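Long-range contacts in fibrillarin-like rRNA/tRNA 2'-O-methyltransferase (Archaeoglobus fulgidus, PDB 1NT2), which transfers methyl groups from S-adenosylmethionine to ribose 2'-hydroxyls of rRNA and tRNA, at sites chosen by the guide RNA of box C/D particles: residues M5-L10 with I78-I83; T17-G22 with G32-V37; Y85-S90 with F112-P117; I142-A147 with G185-V190; I159-R164 with E174-V179. All blocks are in the same frame, centred on the assembly; numbering follows the deposited sequence.

The five contacts run from the N-terminal antiparallel sheet across the methyltransferase domain. Contacts 1 and 2, centres about 10 Å apart, share that sheet: N7 O probably accepts from K18 N, and I78 meets W36. Contact 3 forms the adenosine end of the S-adenosylmethionine pocket, its centre about 24 Å from that of contact 1 and about 17 Å from that of contact 4, which it touches where A114 and P117 meet I142 and N146. Contacts 4 and 5, centres about 14 Å apart, touch through L143 and I159, and both reach the mixed sheet. The side chains of W36 and K162 are about 8 and 7 Å from the bound S-adenosylmethionine.

Contact 1 (M5-L10 with I78-I83); sequences MRNVYL and IVDEGI
R6 runs along the end of helix 70-78 and finishes at the turn that follows. Its CB touches I78 CG2 at 3.4 Å, the two side chains sliding past each other in opposite directions. CG passes the I78 carbonyl, and the bend at chi2 (-77°) lays CD 3.2 Å from I78 O; beyond it the chain runs straight (chi3 179°) to the guanidinium. NE still lies near I78 O, CZ near D80 OD1, and NH1 forms a salt bridge with D80 OD1 at 2.6 Å. This oxygen lies over a guanidinium face; the carboxylate and guanidinium planes are 66° apart. NH2 reaches E81 CG. N7 ND2 adds a weak hydrogen bond to D80 OD1 (3.2 Å), though its better partner is the carbonyl of D77. M5 CE packs on I78 CG2 at 3.9 Å and V8 CG2 on I78 CD1. The type I turn V79-G82 leads from helix 70-78 into strand 83-87 of the mixed sheet, while residues 5-10 enter strand 8-11, paired with strand 14-18 of the N-terminal antiparallel sheet.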
# COMPACT_ATOMS: atom_id res chain seq x y z
N MET A 5 55.44 16.59 24.63
CA MET A 5 54.60 17.73 24.36
C MET A 5 54.47 18.73 25.48
O MET A 5 55.12 18.61 26.52
CB MET A 5 53.18 17.27 24.01
CG MET A 5 53.06 16.34 22.82
SD MET A 5 52.22 17.16 21.45
CE MET A 5 50.99 18.13 22.32
N ARG A 6 53.58 19.68 25.25
CA ARG A 6 53.27 20.77 26.16
C ARG A 6 53.19 20.30 27.60
O ARG A 6 53.97 20.74 28.44
CB ARG A 6 51.96 21.42 25.73
CG ARG A 6 51.97 22.94 25.82
CD ARG A 6 51.82 23.40 27.25
NE ARG A 6 51.85 24.85 27.38
CZ ARG A 6 51.62 25.48 28.53
NH1 ARG A 6 51.33 24.80 29.63
NH2 ARG A 6 51.67 26.80 28.57
N ASN A 7 52.25 19.43 27.90
CA ASN A 7 52.15 18.92 29.26
C ASN A 7 52.03 17.41 29.14
O ASN A 7 51.28 16.76 29.88
CB ASN A 7 50.94 19.53 29.98
CG ASN A 7 51.20 20.96 30.42
OD1 ASN A 7 52.20 21.25 31.07
ND2 ASN A 7 50.28 21.86 30.07
N VAL A 8 52.80 16.88 28.20
CA VAL A 8 52.81 15.45 27.89
C VAL A 8 54.12 14.77 28.26
O VAL A 8 55.19 15.11 27.75
CB VAL A 8 52.55 15.23 26.39
CG1 VAL A 8 52.68 13.77 26.05
CG2 VAL A 8 51.16 15.74 26.03
N TYR A 9 54.01 13.78 29.15
CA TYR A 9 55.16 13.02 29.61
C TYR A 9 54.83 11.54 29.58
O TYR A 9 53.68 11.15 29.36
CB TYR A 9 55.52 13.43 31.04
CG TYR A 9 55.78 14.89 31.20
CD1 TYR A 9 56.80 15.52 30.50
CD2 TYR A 9 54.98 15.67 32.04
CE1 TYR A 9 57.03 16.89 30.63
CE2 TYR A 9 55.20 17.03 32.18
CZ TYR A 9 56.23 17.64 31.47
OH TYR A 9 56.44 18.99 31.61
N LEU A 10 55.86 10.72 29.81
CA LEU A 10 55.72 9.27 29.82
C LEU A 10 56.07 8.67 31.19
O LEU A 10 57.11 8.02 31.33
CB LEU A 10 56.64 8.65 28.76
CG LEU A 10 56.36 9.04 27.32
CD1 LEU A 10 57.59 8.82 26.47
CD2 LEU A 10 55.21 8.22 26.80
N ILE A 78 46.68 20.21 27.78
CA ILE A 78 47.79 20.62 26.94
C ILE A 78 47.69 22.13 26.72
O ILE A 78 48.63 22.87 26.98
CB ILE A 78 47.73 19.89 25.59
CG1 ILE A 78 47.80 18.37 25.84
CG2 ILE A 78 48.88 20.35 24.69
CD1 ILE A 78 47.76 17.51 24.58
N VAL A 79 46.52 22.58 26.26
CA VAL A 79 46.28 24.01 26.05
C VAL A 79 45.59 24.58 27.30
O VAL A 79 44.41 24.91 27.27
CB VAL A 79 45.37 24.21 24.80
CG1 VAL A 79 45.01 25.67 24.63
CG2 VAL A 79 46.09 23.71 23.56
N ASP A 80 46.34 24.69 28.39
CA ASP A 80 45.79 25.20 29.65
C ASP A 80 45.67 26.72 29.69
O ASP A 80 44.99 27.27 30.56
CB ASP A 80 46.67 24.74 30.82
CG ASP A 80 48.13 25.09 30.63
OD1 ASP A 80 48.72 24.64 29.62
OD2 ASP A 80 48.69 25.80 31.49
N GLU A 81 46.35 27.37 28.75
CA GLU A 81 46.35 28.83 28.66
C GLU A 81 45.74 29.22 27.31
O GLU A 81 46.11 30.24 26.71
CB GLU A 81 47.79 29.36 28.76
CG GLU A 81 48.61 28.80 29.93
CD GLU A 81 48.64 29.70 31.15
OE1 GLU A 81 49.12 30.85 31.02
OE2 GLU A 81 48.18 29.27 32.24
N GLY A 82 44.81 28.39 26.84
CA GLY A 82 44.14 28.64 25.58
C GLY A 82 42.65 28.39 25.75
O GLY A 82 42.16 28.38 26.88
N ILE A 83 41.93 28.20 24.65
CA ILE A 83 40.50 27.94 24.73
C ILE A 83 40.07 26.89 23.69
O ILE A 83 40.55 26.89 22.56
CB ILE A 83 39.68 29.25 24.56
CG1 ILE A 83 38.42 29.18 25.42
CG2 ILE A 83 39.30 29.48 23.11
CD1 ILE A 83 38.72 28.90 26.87

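Contact 2 (T17-G22 with G32-V37); sequences TKSKYG and GYREWV
Backbone pairing comes first. T17 and R34 form an antiparallel hydrogen-bonded pair, each N giving a 3.0 Å bond to the other's O, and both donors lie in the carbonyl planes. K18 and Y33 follow as a non-hydrogen-bonded pair. Just beyond the paired residues, S19 N bonds to G32 O, from above the carbonyl plane (64° out of it). G32, at phi 79°, has a backbone that calls for glycine. CA-H...O contacts from Y33 CA to T17 O and K18 CA to G32 O lie between the bonds. Among the side chains, R34 lies alongside T17, pointing the same way; bent at chi3 (61°), it sends NE to G22 O at 3.2 Å, with the oxygen in the guanidinium plane. S19 OG accepts from Y21 N at 2.9 Å, an ST turn. Apolar contact is made by T17 CG2 against W36 CE3 (3.7 Å) and by Y33 CE1 against K18 CB. D77 collects the polar ends: its carboxylate bridges R34 NH1 and bonds T17 OG1 and S19 OG. The buried R34 charge is probably balanced by D77, the more needed because R104's guanidinium lies close; D77 and G22 O together probably fix its rotation.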
# COMPACT_ATOMS: atom_id res chain seq x y z
N THR A 17 49.13 13.50 31.05
CA THR A 17 49.17 14.96 30.91
C THR A 17 49.16 15.64 32.28
O THR A 17 48.42 15.22 33.19
CB THR A 17 47.98 15.52 30.06
OG1 THR A 17 46.73 15.17 30.67
CG2 THR A 17 48.02 14.96 28.64
N LYS A 18 49.99 16.67 32.44
CA LYS A 18 50.08 17.41 33.69
C LYS A 18 48.74 18.06 33.95
O LYS A 18 48.35 18.99 33.25
CB LYS A 18 51.15 18.50 33.59
CG LYS A 18 51.06 19.58 34.69
CD LYS A 18 51.83 20.87 34.35
CE LYS A 18 53.35 20.66 34.35
NZ LYS A 18 54.10 21.92 34.07
N SER A 19 48.02 17.57 34.96
CA SER A 19 46.73 18.15 35.30
C SER A 19 46.51 18.14 36.79
O SER A 19 47.29 17.58 37.55
CB SER A 19 45.58 17.41 34.62
OG SER A 19 44.33 17.98 35.00
N LYS A 20 45.43 18.79 37.21
CA LYS A 20 45.06 18.85 38.60
C LYS A 20 43.57 18.63 38.61
O LYS A 20 42.85 19.14 39.47
CB LYS A 20 45.40 20.22 39.19
CG LYS A 20 44.91 21.38 38.35
CD LYS A 20 45.41 22.71 38.89
CE LYS A 20 45.26 23.81 37.83
NZ LYS A 20 43.87 23.88 37.28
N TYR A 21 43.11 17.87 37.61
CA TYR A 21 41.69 17.56 37.46
C TYR A 21 41.39 16.06 37.56
O TYR A 21 42.28 15.21 37.44
CB TYR A 21 41.16 18.10 36.13
CG TYR A 21 40.98 19.60 36.11
CD1 TYR A 21 41.88 20.44 35.44
CD2 TYR A 21 39.87 20.19 36.73
CE1 TYR A 21 41.68 21.81 35.39
CE2 TYR A 21 39.67 21.56 36.69
CZ TYR A 21 40.57 22.36 36.02
OH TYR A 21 40.32 23.70 35.96
N GLY A 22 40.10 15.76 37.76
CA GLY A 22 39.65 14.39 37.91
C GLY A 22 39.64 13.49 36.69
O GLY A 22 40.09 13.89 35.61
N GLY A 32 49.06 15.01 40.10
CA GLY A 32 49.26 16.00 39.04
C GLY A 32 49.39 15.49 37.62
O GLY A 32 49.94 16.17 36.75
N TYR A 33 48.88 14.29 37.37
CA TYR A 33 48.94 13.69 36.04
C TYR A 33 47.75 12.78 35.80
O TYR A 33 47.25 12.13 36.72
CB TYR A 33 50.23 12.88 35.89
CG TYR A 33 51.46 13.73 35.97
CD1 TYR A 33 52.02 14.28 34.82
CD2 TYR A 33 52.05 14.02 37.20
CE1 TYR A 33 53.12 15.11 34.89
CE2 TYR A 33 53.16 14.85 37.28
CZ TYR A 33 53.69 15.39 36.12
OH TYR A 33 54.78 16.22 36.19
N ARG A 34 47.29 12.75 34.56
CA ARG A 34 46.17 11.90 34.18
C ARG A 34 46.68 10.97 33.09
O ARG A 34 47.30 11.42 32.12
CB ARG A 34 45.01 12.76 33.66
CG ARG A 34 44.20 13.47 34.74
CD ARG A 34 43.23 14.53 34.20
NE ARG A 34 42.21 14.01 33.28
CZ ARG A 34 42.37 13.84 31.97
NH1 ARG A 34 43.53 14.16 31.39
NH2 ARG A 34 41.38 13.38 31.23
N GLU A 35 46.47 9.67 33.25
CA GLU A 35 46.91 8.73 32.24
C GLU A 35 46.06 8.91 30.99
O GLU A 35 44.83 8.93 31.07
CB GLU A 35 46.76 7.27 32.69
CG GLU A 35 46.97 6.28 31.54
CD GLU A 35 46.44 4.87 31.81
OE1 GLU A 35 46.72 3.98 30.97
OE2 GLU A 35 45.74 4.65 32.82
N TRP A 36 46.71 9.04 29.85
CA TRP A 36 45.99 9.21 28.59
C TRP A 36 45.88 7.81 28.00
O TRP A 36 46.86 7.28 27.48
CB TRP A 36 46.81 10.10 27.66
CG TRP A 36 46.01 10.87 26.67
CD1 TRP A 36 44.71 10.67 26.32
CD2 TRP A 36 46.48 11.96 25.87
NE1 TRP A 36 44.34 11.56 25.35
CE2 TRP A 36 45.41 12.37 25.05
CE3 TRP A 36 47.70 12.64 25.77
CZ2 TRP A 36 45.52 13.42 24.14
CZ3 TRP A 36 47.82 13.68 24.86
CH2 TRP A 36 46.74 14.06 24.06
N VAL A 37 44.70 7.20 28.08
CA VAL A 37 44.52 5.85 27.55
C VAL A 37 44.55 5.82 26.03
O VAL A 37 43.55 6.10 25.38
CB VAL A 37 43.20 5.23 28.01
CG1 VAL A 37 43.29 3.73 27.93
CG2 VAL A 37 42.89 5.67 29.40

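Contact 3 (Y85-S90 with F112-P117); sequences YAVEYS and FDASKP. With SAM (S-adenosylmethionine), chain C.
Y89 CG stands in the crowded position between the backbone N and carbonyl carbon (chi1 73°), D113 CG is anti to its backbone N (chi1 -179°), and E88 bends at chi2 (59°); these torsions set a ring, a carboxylate and a second carboxylate around S-adenosylmethionine. The Y89 ring lies against the adenine, with SAM C6 over one face, 3.4 Å from Y89 CE2 and offset toward the rim. D113 runs beside Y89, pointing the same way, and brings OD1 to 3.2 Å from Y89 CD2. The same D113 OD1 accepts from SAM N6 at 2.7 Å and weakly from S115 N, while D113 OD2 forms a salt bridge with K116 NZ at 2.6 Å. A114 N donates to SAM N1 at 2.9 Å, so the adenine edge is read by one acceptor and one donor. At the ribose, SAM O3' donates to E88 OE1 at 3.0 Å. An alanine in place of Y89 would probably loosen the adenine by removing the ring that lies over it and flanks D113. R166 of the neighbouring conserved hypothetical protein chain makes a cation-pi contact with Y89. Next to the adenine site, V87 CG2 packs on A114 CB (3.9 Å), joining the end of strand 83-87 to the loop between strands 107-110 and 127-132. A114 also touches I142 of helix 139-150.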
# COMPACT_ATOMS: atom_id res chain seq x y z
N TYR A 85 36.93 25.18 21.55
CA TYR A 85 35.54 25.25 21.08
C TYR A 85 35.14 23.85 20.62
O TYR A 85 35.27 23.53 19.44
CB TYR A 85 35.38 26.23 19.90
CG TYR A 85 35.72 27.69 20.18
CD1 TYR A 85 36.99 28.19 19.90
CD2 TYR A 85 34.77 28.56 20.71
CE1 TYR A 85 37.29 29.53 20.13
CE2 TYR A 85 35.07 29.90 20.94
CZ TYR A 85 36.33 30.38 20.65
OH TYR A 85 36.64 31.71 20.86
N ALA A 86 34.68 23.02 21.54
CA ALA A 86 34.32 21.66 21.20
C ALA A 86 32.90 21.53 20.65
O ALA A 86 31.94 21.90 21.31
CB ALA A 86 34.49 20.78 22.41
N VAL A 87 32.79 20.99 19.43
CA VAL A 87 31.49 20.80 18.77
C VAL A 87 31.10 19.31 18.66
O VAL A 87 31.90 18.47 18.25
CB VAL A 87 31.48 21.41 17.34
CG1 VAL A 87 32.05 22.82 17.38
CG2 VAL A 87 32.25 20.53 16.38
N GLU A 88 29.85 19.01 19.02
CA GLU A 88 29.31 17.65 18.98
C GLU A 88 27.80 17.78 18.84
O GLU A 88 27.18 18.49 19.63
CB GLU A 88 29.66 16.91 20.28
CG GLU A 88 28.92 15.61 20.46
CD GLU A 88 29.18 14.62 19.35
OE1 GLU A 88 30.31 14.09 19.26
OE2 GLU A 88 28.25 14.38 18.55
N TYR A 89 27.20 17.12 17.86
CA TYR A 89 25.76 17.26 17.68
C TYR A 89 24.83 16.20 18.21
O TYR A 89 23.61 16.35 18.09
CB TYR A 89 25.43 17.54 16.20
CG TYR A 89 25.55 16.38 15.24
CD1 TYR A 89 25.93 15.11 15.65
CD2 TYR A 89 25.28 16.57 13.88
CE1 TYR A 89 26.04 14.07 14.75
CE2 TYR A 89 25.39 15.54 12.97
CZ TYR A 89 25.76 14.30 13.40
OH TYR A 89 25.89 13.28 12.49
N SER A 90 25.38 15.13 18.78
CA SER A 90 24.55 14.06 19.34
C SER A 90 24.44 14.29 20.84
O SER A 90 25.45 14.35 21.53
CB SER A 90 25.16 12.68 19.07
OG SER A 90 24.31 11.65 19.55
N PHE A 112 26.22 22.04 17.96
CA PHE A 112 25.75 22.23 16.59
C PHE A 112 26.37 21.26 15.61
O PHE A 112 27.39 20.64 15.89
CB PHE A 112 26.08 23.64 16.14
CG PHE A 112 25.59 24.69 17.06
CD1 PHE A 112 24.22 24.89 17.24
CD2 PHE A 112 26.48 25.48 17.76
CE1 PHE A 112 23.75 25.88 18.11
CE2 PHE A 112 26.02 26.48 18.63
CZ PHE A 112 24.65 26.68 18.80
N ASP A 113 25.74 21.15 14.44
CA ASP A 113 26.23 20.28 13.39
C ASP A 113 27.50 20.87 12.80
O ASP A 113 27.50 21.99 12.29
CB ASP A 113 25.17 20.13 12.29
CG ASP A 113 25.61 19.20 11.16
OD1 ASP A 113 26.44 18.31 11.42
OD2 ASP A 113 25.13 19.35 10.01
N ALA A 114 28.59 20.12 12.89
CA ALA A 114 29.87 20.59 12.37
C ALA A 114 29.84 20.70 10.85
O ALA A 114 30.56 21.51 10.26
CB ALA A 114 30.98 19.64 12.80
N SER A 115 28.99 19.90 10.22
CA SER A 115 28.87 19.88 8.77
C SER A 115 28.66 21.22 8.10
O SER A 115 28.93 21.36 6.90
CB SER A 115 27.74 18.95 8.36
OG SER A 115 27.63 18.93 6.95
N LYS A 116 28.18 22.19 8.87
CA LYS A 116 27.94 23.54 8.36
C LYS A 116 28.39 24.59 9.37
O LYS A 116 27.60 25.06 10.19
CB LYS A 116 26.46 23.70 8.01
CG LYS A 116 25.51 23.15 9.04
CD LYS A 116 24.11 22.98 8.46
CE LYS A 116 24.08 21.93 7.35
NZ LYS A 116 24.22 20.55 7.89
N PRO A 117 29.68 24.99 9.31
CA PRO A 117 30.33 25.97 10.18
C PRO A 117 29.69 27.36 10.18
O PRO A 117 29.66 28.03 11.22
CB PRO A 117 31.77 25.99 9.65
CG PRO A 117 31.60 25.73 8.20
CD PRO A 117 30.59 24.60 8.21
N SAM C . 37.58 10.57 20.22
CA SAM C . 36.16 10.40 20.60
C SAM C . 36.03 9.84 22.01
O SAM C . 37.06 9.61 22.63
OXT SAM C . 34.84 9.66 22.44
CB SAM C . 35.45 9.48 19.56
CG SAM C . 34.79 10.34 18.49
SD SAM C . 33.83 9.55 17.12
CE SAM C . 34.98 8.67 16.05
C5' SAM C . 33.23 10.86 16.12
C4' SAM C . 32.25 11.80 16.78
O4' SAM C . 31.92 12.78 15.79
C3' SAM C . 30.91 11.17 17.16
O3' SAM C . 30.90 11.25 18.61
C2' SAM C . 29.82 12.07 16.62
O2' SAM C . 28.70 12.45 17.40
C1' SAM C . 30.61 13.24 16.00
N9 SAM C . 30.09 13.71 14.72
C8 SAM C . 29.98 13.04 13.53
N7 SAM C . 29.48 13.75 12.57
C5 SAM C . 29.25 14.99 13.16
C6 SAM C . 28.72 16.21 12.66
N6 SAM C . 28.33 16.36 11.38
N1 SAM C . 28.61 17.29 13.52
C2 SAM C . 29.01 17.14 14.81
N3 SAM C . 29.52 16.02 15.39
C4 SAM C . 29.62 14.97 14.50

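Contact 4 (I142-A147 with G185-V190); sequences ILKANA and GDFKIV
K144 NZ is gripped by two carboxylates: a long salt bridge to D186 OD1 at 3.4 Å, weak as a hydrogen bond, and a salt bridge to E182 of helix 172-184. The lysine chain is extended beyond CG and crosses the D186 side chain at about a right angle, so that its methylenes also brush the acid, K144 CD lying 3.6 Å from D186 OD2. With one acid on helix 172-184 and one in the loop after it, the ammonium charge is probably balanced mainly by E182, with the exposed D186 a weaker second partner. Next to this polar pair, F187 points its ring at the helix. Its CG is anti to the carbonyl carbon (chi1 -55°), and the tip of the ring meets three helical side chains. L143 reaches it tip to tip, CD1 lying 3.5 Å from F187 CE2. A147 CB comes at the ring edge, near its plane, 3.7 Å from F187 CZ. K144 CG approaches the edge from the same helix, 4.1 Å from F187 CE2. Residues 143, 144 and 147 lie along one side of the helix, and the ring tip sits among them. F187 also touches A207 of strand 202-209. This is the layered packing of a Rossmann-like methyltransferase: helix 139-150 lies against the central sheet, while F187, just before the antiparallel edge strand 188-194, packs its ring on the helix.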
# COMPACT_ATOMS: atom_id res chain seq x y z
N ILE A 142 33.93 18.62 5.51
CA ILE A 142 33.68 19.31 6.77
C ILE A 142 34.99 19.86 7.31
O ILE A 142 35.03 20.96 7.85
CB ILE A 142 33.06 18.37 7.84
CG1 ILE A 142 31.79 17.72 7.29
CG2 ILE A 142 32.70 19.15 9.09
CD1 ILE A 142 31.14 16.76 8.25
N LEU A 143 36.06 19.09 7.17
CA LEU A 143 37.32 19.58 7.66
C LEU A 143 37.79 20.78 6.83
O LEU A 143 38.39 21.72 7.37
CB LEU A 143 38.37 18.47 7.65
CG LEU A 143 39.79 18.85 8.09
CD1 LEU A 143 40.58 19.30 6.88
CD2 LEU A 143 39.75 19.93 9.18
N LYS A 144 37.49 20.77 5.54
CA LYS A 144 37.89 21.87 4.66
C LYS A 144 37.13 23.15 4.94
O LYS A 144 37.74 24.17 5.24
CB LYS A 144 37.72 21.48 3.19
CG LYS A 144 38.77 20.51 2.71
CD LYS A 144 38.77 20.38 1.21
CE LYS A 144 39.94 19.53 0.75
NZ LYS A 144 39.97 19.33 -0.72
N ALA A 145 35.81 23.08 4.84
CA ALA A 145 34.96 24.24 5.09
C ALA A 145 35.21 24.80 6.47
O ALA A 145 35.20 26.01 6.65
CB ALA A 145 33.49 23.87 4.93
N ASN A 146 35.44 23.93 7.45
CA ASN A 146 35.70 24.42 8.80
C ASN A 146 37.01 25.20 8.84
O ASN A 146 37.17 26.13 9.64
CB ASN A 146 35.72 23.26 9.80
CG ASN A 146 34.66 23.41 10.89
OD1 ASN A 146 34.95 23.77 12.03
ND2 ASN A 146 33.41 23.14 10.52
N ALA A 147 37.94 24.85 7.95
CA ALA A 147 39.23 25.52 7.88
C ALA A 147 39.07 26.93 7.28
O ALA A 147 39.60 27.91 7.80
CB ALA A 147 40.20 24.69 7.03
N GLY A 185 45.00 19.30 -1.89
CA GLY A 185 44.63 20.52 -2.58
C GLY A 185 44.40 21.77 -1.74
O GLY A 185 44.24 22.86 -2.29
N ASP A 186 44.40 21.65 -0.42
CA ASP A 186 44.17 22.82 0.43
C ASP A 186 45.19 22.93 1.55
O ASP A 186 45.49 24.03 2.02
CB ASP A 186 42.77 22.74 1.06
CG ASP A 186 41.65 22.77 0.03
OD1 ASP A 186 41.80 22.18 -1.07
OD2 ASP A 186 40.60 23.37 0.33
N PHE A 187 45.72 21.80 1.98
CA PHE A 187 46.68 21.78 3.06
C PHE A 187 48.04 21.29 2.62
O PHE A 187 48.20 20.75 1.52
CB PHE A 187 46.16 20.88 4.18
CG PHE A 187 44.79 21.26 4.66
CD1 PHE A 187 44.63 22.21 5.66
CD2 PHE A 187 43.66 20.70 4.08
CE1 PHE A 187 43.36 22.62 6.07
CE2 PHE A 187 42.39 21.10 4.48
CZ PHE A 187 42.23 22.06 5.48
N LYS A 188 49.03 21.49 3.48
CA LYS A 188 50.37 21.02 3.21
C LYS A 188 50.61 19.90 4.20
O LYS A 188 50.57 20.14 5.41
CB LYS A 188 51.40 22.11 3.44
CG LYS A 188 52.82 21.59 3.30
CD LYS A 188 53.85 22.65 3.57
CE LYS A 188 55.22 22.03 3.65
NZ LYS A 188 56.22 23.05 4.05
N ILE A 189 50.84 18.69 3.69
CA ILE A 189 51.07 17.52 4.53
C ILE A 189 52.27 17.64 5.47
O ILE A 189 53.26 18.30 5.16
CB ILE A 189 51.27 16.27 3.66
CG1 ILE A 189 52.15 16.62 2.45
CG2 ILE A 189 49.92 15.73 3.23
CD1 ILE A 189 52.58 15.42 1.61
N VAL A 190 52.18 17.00 6.63
CA VAL A 190 53.26 17.05 7.60
C VAL A 190 53.61 15.64 8.03
O VAL A 190 54.74 15.36 8.41
CB VAL A 190 52.88 17.88 8.84
CG1 VAL A 190 53.97 17.81 9.88
CG2 VAL A 190 52.65 19.31 8.44

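Contact 5 (I159-R164 with E174-V179); sequences IMVKAR and EVFKSV
The packed part of the contact gathers F176 and V175 around A163. F176 CE2 lies 3.2 Å from A163 CB, and F176 CZ sits 3.6 Å from the same methyl. F176 CG is anti to the carbonyl carbon (chi1 -74°), which brings the ring from helix 172-184 to V161 and A163. K162 C comes at the ring edge, near its plane. V161 slides past the ring in the opposite direction, its CG1 3.9 Å from F176 CE2. V175, also buried, turns toward A163: its CG1, anti to the backbone N, lies 3.6 Å from A163 O and 4.1 Å from A163 CB, with I166 packing beside it. In the Rossmann-like fold strand 155-162 lies inside the mixed sheet, next to the antiparallel strand 202-209, whose I203 also packs on F176; helix 172-184 leads to the edge strand 188-194. An alanine in place of F176 removes the ring that touches A163 and V161, and would probably loosen the packing of helix 172-184 on residues 161-163. By contrast, E174, K177 and S178 are exposed, on the solvent side of the helix. The CB of K162 points away from the helix, and its NZ forms a salt bridge with D201.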
# COMPACT_ATOMS: atom_id res chain seq x y z
N ILE A 159 43.58 15.55 11.63
CA ILE A 159 42.30 14.96 11.35
C ILE A 159 42.42 13.44 11.37
O ILE A 159 43.28 12.87 10.72
CB ILE A 159 41.79 15.42 9.97
CG1 ILE A 159 40.37 14.90 9.72
CG2 ILE A 159 42.75 14.97 8.88
CD1 ILE A 159 39.81 15.25 8.35
N MET A 160 41.55 12.80 12.15
CA MET A 160 41.56 11.35 12.23
C MET A 160 40.61 10.82 11.14
O MET A 160 39.57 11.43 10.86
CB MET A 160 41.12 10.89 13.62
CG MET A 160 41.94 11.46 14.79
SD MET A 160 43.76 11.38 14.63
CE MET A 160 43.99 9.65 14.28
N VAL A 161 40.96 9.70 10.53
CA VAL A 161 40.14 9.15 9.46
C VAL A 161 39.92 7.64 9.56
O VAL A 161 40.85 6.86 9.80
CB VAL A 161 40.78 9.48 8.07
CG1 VAL A 161 40.04 8.77 6.95
CG2 VAL A 161 40.77 10.97 7.86
N LYS A 162 38.67 7.23 9.38
CA LYS A 162 38.32 5.82 9.41
C LYS A 162 38.02 5.46 7.97
O LYS A 162 36.96 5.81 7.46
CB LYS A 162 37.08 5.60 10.27
CG LYS A 162 36.54 4.19 10.25
CD LYS A 162 35.52 3.99 11.34
CE LYS A 162 34.90 2.61 11.27
NZ LYS A 162 35.91 1.51 11.36
N ALA A 163 38.96 4.79 7.31
CA ALA A 163 38.78 4.39 5.91
C ALA A 163 37.33 4.05 5.57
O ALA A 163 36.73 4.71 4.72
CB ALA A 163 39.69 3.22 5.58
N ARG A 164 36.78 3.03 6.23
CA ARG A 164 35.40 2.60 5.98
C ARG A 164 34.36 3.72 6.04
O ARG A 164 33.35 3.68 5.35
CB ARG A 164 34.99 1.52 6.98
CG ARG A 164 36.02 0.46 7.23
CD ARG A 164 35.36 -0.79 7.81
NE ARG A 164 34.82 -1.65 6.75
CZ ARG A 164 35.57 -2.27 5.84
NH1 ARG A 164 36.89 -2.13 5.85
NH2 ARG A 164 35.00 -3.02 4.91
N GLU A 174 43.82 2.11 -0.51
CA GLU A 174 43.34 2.91 -1.62
C GLU A 174 42.45 4.05 -1.16
O GLU A 174 42.42 5.11 -1.78
CB GLU A 174 42.60 2.01 -2.60
CG GLU A 174 43.50 0.91 -3.13
CD GLU A 174 42.74 -0.21 -3.81
OE1 GLU A 174 41.91 -0.86 -3.14
OE2 GLU A 174 42.98 -0.44 -5.02
N VAL A 175 41.73 3.84 -0.06
CA VAL A 175 40.86 4.87 0.49
C VAL A 175 41.74 5.95 1.10
O VAL A 175 41.51 7.14 0.90
CB VAL A 175 39.93 4.32 1.58
CG1 VAL A 175 39.09 5.45 2.16
CG2 VAL A 175 39.04 3.23 1.00
N PHE A 176 42.74 5.52 1.85
CA PHE A 176 43.66 6.47 2.46
C PHE A 176 44.50 7.11 1.35
O PHE A 176 44.99 8.23 1.48
CB PHE A 176 44.56 5.76 3.47
CG PHE A 176 43.86 5.38 4.75
CD1 PHE A 176 44.52 4.62 5.71
CD2 PHE A 176 42.56 5.80 5.01
CE1 PHE A 176 43.90 4.28 6.90
CE2 PHE A 176 41.93 5.46 6.20
CZ PHE A 176 42.60 4.70 7.15
N LYS A 177 44.66 6.38 0.24
CA LYS A 177 45.43 6.88 -0.89
C LYS A 177 44.71 8.08 -1.49
O LYS A 177 45.32 9.12 -1.73
CB LYS A 177 45.57 5.78 -1.96
CG LYS A 177 46.31 6.22 -3.23
CD LYS A 177 46.42 5.09 -4.27
CE LYS A 177 45.11 4.85 -5.04
NZ LYS A 177 44.80 5.93 -6.04
N SER A 178 43.41 7.91 -1.72
CA SER A 178 42.57 8.96 -2.29
C SER A 178 42.45 10.17 -1.38
O SER A 178 42.87 11.27 -1.73
CB SER A 178 41.17 8.40 -2.58
OG SER A 178 40.34 9.38 -3.18
N VAL A 179 41.88 9.95 -0.20
CA VAL A 179 41.68 11.01 0.78
C VAL A 179 42.87 11.93 0.95
O VAL A 179 42.72 13.15 0.98
CB VAL A 179 41.35 10.45 2.15
CG1 VAL A 179 41.13 11.58 3.12
CG2 VAL A 179 40.12 9.56 2.05